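Local atomic coordinates of lipoprotein (Colwellia psychrerythraea, PDB entry 3O0Y), a protein that is of unknown function but, as a putative lipoprotein of the DUF885 family in the Peptidase_MA clan, may be related to metallopeptidases. Residues A[49-54]-A[62-67]; A[156-159]-A[163-166]. All coordinates share one frame; numbering follows the deposited sequence.

Interaction 1. Residues A[49-54]-A[62-67]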
loop_
_atom_site.group_PDB
_atom_site.type_symbol
_atom_site.label_atom_id
_atom_site.label_comp_id
_atom_site.label_asym_id
_atom_site.label_seq_id
_atom_site.Cartn_x
_atom_site.Cartn_y
_atom_site.Cartn_z
ATOM N N SER A 49 8.733 -10.774 1.465
ATOM C CA SER A 49 8.986 -9.515 0.739
ATOM C C SER A 49 10.090 -9.643 -0.318
ATOM O O SER A 49 9.982 -9.110 -1.422
ATOM C CB SER A 49 9.281 -8.360 1.746
ATOM O OG SER A 49 8.061 -8.037 2.401
ATOM N N ALA A 50 11.170 -10.364 0.012
ATOM C CA ALA A 50 12.215 -10.638 -0.939
ATOM C C ALA A 50 11.601 -11.323 -2.150
ATOM O O ALA A 50 11.830 -10.923 -3.295
ATOM C CB ALA A 50 13.317 -11.561 -0.307
ATOM N N THR A 51 10.842 -12.403 -1.902
ATOM C CA THR A 51 10.135 -13.065 -3.028
ATOM C C THR A 51 9.236 -12.120 -3.880
ATOM O O THR A 51 9.242 -12.187 -5.113
ATOM C CB THR A 51 9.309 -14.259 -2.485
ATOM O OG1 THR A 51 10.216 -15.178 -1.858
ATOM C CG2 THR A 51 8.466 -14.914 -3.660
ATOM N N MET A 52 8.495 -11.237 -3.211
ATOM C CA MET A 52 7.620 -10.245 -3.855
ATOM C C MET A 52 8.418 -9.417 -4.864
ATOM O O MET A 52 7.966 -9.193 -6.012
ATOM C CB MET A 52 6.951 -9.348 -2.766
ATOM C CG MET A 52 5.777 -8.564 -3.162
ATOM S SD MET A 52 5.108 -7.609 -1.722
ATOM C CE MET A 52 6.543 -6.633 -1.287
ATOM N N TYR A 53 9.639 -9.021 -4.502
ATOM C CA TYR A 53 10.460 -8.187 -5.387
ATOM C C TYR A 53 11.325 -8.974 -6.344
ATOM O O TYR A 53 11.928 -8.429 -7.305
ATOM C CB TYR A 53 11.337 -7.294 -4.545
ATOM C CG TYR A 53 10.612 -6.120 -4.067
ATOM C CD1 TYR A 53 10.100 -5.231 -5.003
ATOM C CD2 TYR A 53 10.420 -5.886 -2.756
ATOM C CE1 TYR A 53 9.448 -4.147 -4.652
ATOM C CE2 TYR A 53 9.687 -4.733 -2.356
ATOM C CZ TYR A 53 9.193 -3.910 -3.352
ATOM O OH TYR A 53 8.475 -2.733 -3.176
ATOM N N GLY A 54 11.265 -10.294 -6.213
ATOM C CA GLY A 54 12.027 -11.181 -7.057
ATOM C C GLY A 54 13.507 -11.250 -6.726
ATOM O O GLY A 54 14.332 -11.480 -7.633
ATOM N N GLN A 62 22.426 -14.613 0.630
ATOM C CA GLN A 62 22.136 -15.989 0.989
ATOM C C GLN A 62 20.804 -16.391 0.341
ATOM O O GLN A 62 20.018 -15.551 -0.038
ATOM C CB GLN A 62 22.062 -16.176 2.508
ATOM C CG GLN A 62 20.852 -15.531 3.159
ATOM C CD GLN A 62 20.977 -15.468 4.675
ATOM O OE1 GLN A 62 20.308 -16.199 5.383
ATOM N NE2 GLN A 62 21.848 -14.563 5.176
ATOM N N VAL A 63 20.546 -17.690 0.264
ATOM C CA VAL A 63 19.314 -18.187 -0.404
ATOM C C VAL A 63 18.186 -18.005 0.577
ATOM O O VAL A 63 18.306 -18.366 1.758
ATOM C CB VAL A 63 19.436 -19.679 -0.766
ATOM C CG1 VAL A 63 18.102 -20.219 -1.337
ATOM C CG2 VAL A 63 20.552 -19.864 -1.780
ATOM N N ILE A 64 17.117 -17.367 0.113
ATOM C CA ILE A 64 15.939 -17.196 0.967
ATOM C C ILE A 64 14.660 -17.779 0.419
ATOM O O ILE A 64 13.595 -17.596 1.023
ATOM C CB ILE A 64 15.700 -15.668 1.323
ATOM C CG1 ILE A 64 15.631 -14.763 0.077
ATOM C CG2 ILE A 64 16.842 -15.217 2.220
ATOM C CD1 ILE A 64 14.486 -14.977 -0.934
ATOM N N SER A 65 14.765 -18.461 -0.731
ATOM C CA SER A 65 13.622 -18.858 -1.528
ATOM C C SER A 65 12.688 -19.872 -0.851
ATOM O O SER A 65 11.521 -19.973 -1.242
ATOM C CB SER A 65 14.070 -19.373 -2.900
ATOM O OG SER A 65 15.113 -20.301 -2.743
ATOM N N SER A 66 13.166 -20.594 0.152
ATOM C CA SER A 66 12.271 -21.417 0.935
ATOM C C SER A 66 12.266 -21.041 2.394
ATOM O O SER A 66 11.798 -21.802 3.232
ATOM C CB SER A 66 12.626 -22.888 0.783
ATOM O OG SER A 66 13.902 -23.178 1.269
ATOM N N ASP A 67 12.704 -19.835 2.698
ATOM C CA ASP A 67 12.654 -19.374 4.075
ATOM C C ASP A 67 11.281 -18.796 4.415
ATOM O O ASP A 67 10.521 -18.304 3.555
ATOM C CB ASP A 67 13.717 -18.305 4.336
ATOM C CG ASP A 67 15.161 -18.871 4.419
ATOM O OD1 ASP A 67 15.400 -20.078 4.140
ATOM O OD2 ASP A 67 16.070 -18.073 4.766
#
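A50 and I64 meet through methyl groups where helix 47-53, finished by a Schellman motif at G54, packs against a type I beta turn running from I64 to D67. The case illustrates how a single isoleucine branch can bridge the distance between a loop and a helix, resting on one alanine methyl. A50 CB faces the loop and lies 3.7 Å from I64 CD1 and 4.0 Å from I64 CG1, so the isoleucine lays the end of its longer branch against that methyl. With chi1 at 54°, CG1 sits between the backbone N and the carbonyl carbon of I64, and from there the branch extends to the helix. T51, one residue on, stands at the margin of this apolar patch, with its OG1 4.4 Å from I64 CD1. That hydroxyl is engaged in polar company instead, bonded to NH1 of R170 and to the carbonyl oxygen of A47. F43 of helix 27-44 also packs on A50. Behind I64, its carbonyl closes the turn, since D67 N donates to I64 O over 2.9 Å. On the helix side G54 takes a positive phi of 75°, and its N reaches back to T51 O at 3.0 Å.

Interaction 2. Residues A[156-159]-A[163-166]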
loop_
_atom_site.group_PDB
_atom_site.type_symbol
_atom_site.label_atom_id
_atom_site.label_comp_id
_atom_site.label_asym_id
_atom_site.label_seq_id
_atom_site.Cartn_x
_atom_site.Cartn_y
_atom_site.Cartn_z
ATOM N N GLN A 156 5.345 -15.904 -5.906
ATOM C CA GLN A 156 6.339 -16.951 -5.849
ATOM C C GLN A 156 6.299 -17.806 -7.109
ATOM O O GLN A 156 5.261 -18.354 -7.452
ATOM C CB GLN A 156 6.072 -17.814 -4.617
ATOM C CG GLN A 156 7.144 -18.852 -4.391
ATOM C CD GLN A 156 7.137 -19.543 -3.051
ATOM O OE1 GLN A 156 7.662 -20.680 -2.930
ATOM N NE2 GLN A 156 6.677 -18.881 -2.051
ATOM N N PRO A 157 7.425 -17.919 -7.821
ATOM C CA PRO A 157 7.357 -18.690 -9.083
ATOM C C PRO A 157 7.174 -20.162 -8.838
ATOM O O PRO A 157 7.729 -20.674 -7.901
ATOM C CB PRO A 157 8.734 -18.471 -9.699
ATOM C CG PRO A 157 9.606 -18.085 -8.587
ATOM C CD PRO A 157 8.774 -17.381 -7.560
ATOM N N ILE A 158 6.398 -20.841 -9.701
ATOM C CA ILE A 158 6.329 -22.288 -9.690
ATOM C C ILE A 158 6.507 -22.769 -11.111
ATOM O O ILE A 158 5.526 -22.995 -11.818
ATOM C CB ILE A 158 5.017 -22.801 -9.057
ATOM C CG1 ILE A 158 4.904 -22.285 -7.619
ATOM C CG2 ILE A 158 4.994 -24.305 -9.008
ATOM C CD1 ILE A 158 3.564 -22.430 -7.074
ATOM N N THR A 159 7.765 -22.865 -11.564
ATOM C CA THR A 159 8.038 -23.166 -12.954
ATOM C C THR A 159 8.972 -24.366 -13.133
ATOM O O THR A 159 9.275 -24.678 -14.265
ATOM C CB THR A 159 8.676 -21.966 -13.687
ATOM O OG1 THR A 159 9.998 -21.733 -13.197
ATOM C CG2 THR A 159 7.822 -20.660 -13.503
ATOM N N GLU A 163 11.416 -25.107 -7.634
ATOM C CA GLU A 163 10.468 -24.068 -7.176
ATOM C C GLU A 163 9.217 -24.669 -6.538
ATOM O O GLU A 163 8.737 -24.170 -5.546
ATOM C CB GLU A 163 10.113 -23.150 -8.312
ATOM C CG GLU A 163 11.294 -22.243 -8.736
ATOM C CD GLU A 163 11.051 -21.395 -9.982
ATOM O OE1 GLU A 163 9.975 -21.430 -10.641
ATOM O OE2 GLU A 163 11.964 -20.605 -10.287
ATOM N N ALA A 164 8.718 -25.796 -7.043
ATOM C CA ALA A 164 7.589 -26.448 -6.374
ATOM C C ALA A 164 7.966 -26.872 -4.977
ATOM O O ALA A 164 7.181 -26.772 -4.043
ATOM C CB ALA A 164 7.152 -27.680 -7.169
ATOM N N LEU A 165 9.159 -27.386 -4.839
ATOM C CA LEU A 165 9.622 -27.869 -3.551
ATOM C C LEU A 165 9.843 -26.678 -2.591
ATOM O O LEU A 165 9.555 -26.776 -1.396
ATOM C CB LEU A 165 10.881 -28.701 -3.700
ATOM C CG LEU A 165 10.689 -30.114 -4.332
ATOM C CD1 LEU A 165 12.035 -30.764 -4.658
ATOM C CD2 LEU A 165 9.842 -31.034 -3.428
ATOM N N ASP A 166 10.296 -25.545 -3.091
ATOM C CA ASP A 166 10.339 -24.338 -2.216
ATOM C C ASP A 166 8.978 -23.910 -1.603
ATOM O O ASP A 166 8.879 -23.453 -0.424
ATOM C CB ASP A 166 10.885 -23.138 -2.961
ATOM C CG ASP A 166 12.367 -23.259 -3.354
ATOM O OD1 ASP A 166 13.090 -24.093 -2.803
ATOM O OD2 ASP A 166 12.789 -22.515 -4.288
HETATM O O HOH W 1 8.797 -21.448 -5.542
#
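I158 and E163 bring their CA atoms to 5.2 Å as the irregular segment 156-159 passes beside the first turn of helix 161-172. The principle at work is an extended glutamate in the first turn reaching across to the segment that leads into its own helix. E163 OE1 receives two hydrogen bonds from one residue. T159 N approaches OE1 on its anti lone pair at 2.8 Å, in a bond bent to 138° at the hydrogen. T159 OG1 donates to the same OE1 at 2.6 Å, coming from above the carboxylate plane. The threonine can deliver both because chi1 of 69° tucks its hydroxyl between its backbone N and carbonyl carbon, on the side of the glutamate. Two bonds on one oxygen probably limit the rotation of the carboxylate. P157 completes the setting, its ring crossing the E163 side chain at about a right angle: P157 CB lies 3.3 Å from E163 OE1, and P157 CG lies 3.8 Å from E163 OE2. A water stands between the two backbones, 2.7 Å from P157 O and 2.7 Å from E163 O, placed to donate toward each, although it has more acceptors nearby than protons to give. Farther along, I158 CG2 touches A164 CB at 4.4 Å, a looser apolar contact. T160, just ahead of the helix, is its N-cap, with OG1 bonded to the backbone N of E163. Helix 219-228 packs against the apolar part, with I228 touching both I158 and A164, and helix 236-268 adds L242 beside A164.

Overall arrangement
Interactions 1 and 2 follow one another along the chain, the first closing before the second opens. Their centres lie 11 Å apart, on the same side of the chain's centre and about 20 and 25 Å from it. They touch directly: T51 CG2 packs on Q156 CA, and the turn residues S65 and S66 lie against D166. Helix 161-172 is the shared element, because it carries E163, A164 and D166 of interaction 2 and also R170, which bonds to both T51 and D67 of interaction 1. Two local connections, before helix 73-92 and after helix 144-154, are thereby drawn together, while helix 47-53 also meets the loop between strands 402-405 and 416-419 of the sheet.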